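Local coordinates for prolyl endopeptidase (Myxococcus xanthus, PDB 2BKL), which probably hydrolyses oligopeptides on the carboxyl side of proline, and less readily of alanine, as a serine peptidase of the S9A family, at residues Ala513-Leu516 with Val517-Lys520. Sequence-based numbering, arbitrary orientation.
Sequences AEYL and VQQK
At the C-terminal end of helix 503-518, a Schellman motif closes the last turn just where Tyr515 lies against Gln519, one helical turn on. Gln519 CG sits over one face of the Tyr515 ring, 3.6 Å from its centroid and displaced toward the hydroxyl end, where it comes within 3.3 Å of CZ in a CH-pi contact. The tyrosine ring swings forward to meet it because CG is anti to the backbone N (chi1 174°). Gln519 bends at chi2, and its amide plane lies 29° from that of the ring, but the CG methylene makes the contact. In the backbone of the same turn, Gln519 N donates to Tyr515 O at 2.9 Å, and Gln518 N donates almost straight to Glu514 O, also at 2.9 Å. Val517 N is held more loosely, by weak bonds to Ala513 O and Glu514 O. The extended Gln518 side chain runs back along the helix, its OE1 3.5 Å from Tyr515 CA, while the Glu514 carboxylate turns away to a salt bridge with Arg546. Tyr515 also touches Val420 and Tyr422 of strand 415-423 and Met432 of strand 429-437; an alanine here would probably leave Gln519 CG without its aromatic platform and open a gap against both strands. Lys520, the C-prime residue at positive phi, then ends the helix, its N bonded to Val517 O at 3.1 Å and Tyr521 N reaching Leu516 O, the classic Schellman ending of a helix packed on the central sheet of an alpha/beta-hydrolase domain.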
ATOM      1  N   ALA A 513      11.980  14.603  12.902  1.00  5.18           N
ATOM      2  CA  ALA A 513      12.186  14.330  14.309  1.00  6.16           C
ATOM      3  C   ALA A 513      12.797  15.507  15.021  1.00  6.69           C
ATOM      4  O   ALA A 513      12.401  15.847  16.136  1.00  7.13           O
ATOM      5  CB  ALA A 513      13.063  13.097  14.488  1.00  6.38           C
ATOM      6  N   GLU A 514      13.734  16.168  14.369  1.00  5.56           N
ATOM      7  CA  GLU A 514      14.356  17.346  14.962  1.00  6.56           C
ATOM      8  C   GLU A 514      13.331  18.491  15.062  1.00  6.05           C
ATOM      9  O   GLU A 514      13.306  19.227  16.053  1.00  5.88           O
ATOM     10  CB  GLU A 514      15.542  17.821  14.141  1.00  7.43           C
ATOM     11  CG  GLU A 514      16.758  16.899  14.223  1.00 11.01           C
ATOM     12  CD  GLU A 514      17.820  17.209  13.154  1.00 14.12           C
ATOM     13  OE1 GLU A 514      17.493  17.631  12.024  1.00 21.11           O
ATOM     14  OE2 GLU A 514      19.013  17.073  13.474  1.00 20.39           O
ATOM     15  N   TYR A 515      12.494  18.642  14.043  1.00  5.19           N
ATOM     16  CA  TYR A 515      11.474  19.698  14.044  1.00  5.58           C
ATOM     17  C   TYR A 515      10.496  19.534  15.217  1.00  4.89           C
ATOM     18  O   TYR A 515      10.165  20.500  15.900  1.00  5.52           O
ATOM     19  CB  TYR A 515      10.700  19.682  12.729  1.00  5.72           C
ATOM     20  CG  TYR A 515       9.538  20.631  12.698  1.00  4.42           C
ATOM     21  CD1 TYR A 515       8.278  20.249  13.146  1.00  6.10           C
ATOM     22  CD2 TYR A 515       9.677  21.936  12.251  1.00  5.02           C
ATOM     23  CE1 TYR A 515       7.211  21.129  13.163  1.00  6.33           C
ATOM     24  CE2 TYR A 515       8.628  22.789  12.219  1.00  4.61           C
ATOM     25  CZ  TYR A 515       7.375  22.396  12.655  1.00  6.38           C
ATOM     26  OH  TYR A 515       6.314  23.276  12.680  1.00  7.00           O
ATOM     27  N   LEU A 516      10.035  18.324  15.479  1.00  4.56           N
ATOM     28  CA  LEU A 516       9.073  18.089  16.550  1.00  5.39           C
ATOM     29  C   LEU A 516       9.643  18.465  17.910  1.00  6.18           C
ATOM     30  O   LEU A 516       8.918  18.923  18.792  1.00  7.23           O
ATOM     31  CB  LEU A 516       8.583  16.651  16.521  1.00  5.46           C
ATOM     32  CG  LEU A 516       7.786  16.283  15.280  1.00  5.93           C
ATOM     33  CD1 LEU A 516       7.640  14.789  15.146  1.00  6.68           C
ATOM     34  CD2 LEU A 516       6.410  16.908  15.339  1.00  6.95           C
ATOM     35  N   VAL A 517      10.948  18.300  18.079  1.00  4.26           N
ATOM     36  CA  VAL A 517      11.616  18.722  19.314  1.00  5.26           C
ATOM     37  C   VAL A 517      11.788  20.257  19.319  1.00  5.61           C
ATOM     38  O   VAL A 517      11.501  20.916  20.347  1.00  6.42           O
ATOM     39  CB  VAL A 517      12.951  17.988  19.451  1.00  6.29           C
ATOM     40  CG1 VAL A 517      13.697  18.480  20.690  1.00  6.97           C
ATOM     41  CG2 VAL A 517      12.703  16.512  19.567  1.00  6.05           C
ATOM     42  N   GLN A 518      12.284  20.827  18.217  1.00  5.69           N
ATOM     43  CA  GLN A 518      12.480  22.277  18.112  1.00  7.26           C
ATOM     44  C   GLN A 518      11.195  23.038  18.414  1.00  6.26           C
ATOM     45  O   GLN A 518      11.232  24.095  19.085  1.00  7.83           O
ATOM     46  CB  GLN A 518      12.922  22.651  16.682  1.00  8.93           C
ATOM     47  CG  GLN A 518      14.326  22.317  16.246  1.00 13.42           C
ATOM     48  CD  GLN A 518      14.526  22.253  14.680  1.00 17.18           C
ATOM     49  OE1 GLN A 518      13.585  22.461  13.840  1.00 15.23           O
ATOM     50  NE2 GLN A 518      15.758  21.920  14.294  1.00 19.47           N
ATOM     51  N   GLN A 519      10.069  22.523  17.920  1.00  5.64           N
ATOM     52  CA  GLN A 519       8.765  23.156  18.064  1.00  7.82           C
ATOM     53  C   GLN A 519       8.005  22.791  19.346  1.00  8.13           C
ATOM     54  O   GLN A 519       6.832  23.122  19.490  1.00  8.21           O
ATOM     55  CB  GLN A 519       7.890  22.879  16.818  1.00 10.43           C
ATOM     56  CG  GLN A 519       8.331  23.624  15.589  1.00 12.47           C
ATOM     57  CD  GLN A 519       8.326  25.070  15.793  1.00 15.53           C
ATOM     58  OE1 GLN A 519       7.405  25.600  16.414  1.00 15.76           O
ATOM     59  NE2 GLN A 519       9.380  25.738  15.347  1.00 17.70           N
ATOM     60  N   LYS A 520       8.694  22.153  20.287  1.00  6.90           N
ATOM     61  CA  LYS A 520       8.185  21.981  21.663  1.00  8.84           C
ATOM     62  C   LYS A 520       7.036  20.976  21.763  1.00  7.56           C
ATOM     63  O   LYS A 520       6.279  20.999  22.728  1.00  9.27           O
ATOM     64  CB  LYS A 520       7.825  23.328  22.305  1.00 10.72           C
ATOM     65  CG  LYS A 520       8.972  24.341  22.330  1.00 13.60           C
ATOM     66  CD  LYS A 520      10.147  23.868  23.148  1.00 16.64           C
ATOM     67  CE  LYS A 520      11.150  25.015  23.369  1.00 19.24           C
ATOM     68  NZ  LYS A 520      12.523  24.515  23.644  1.00 22.59           N
TER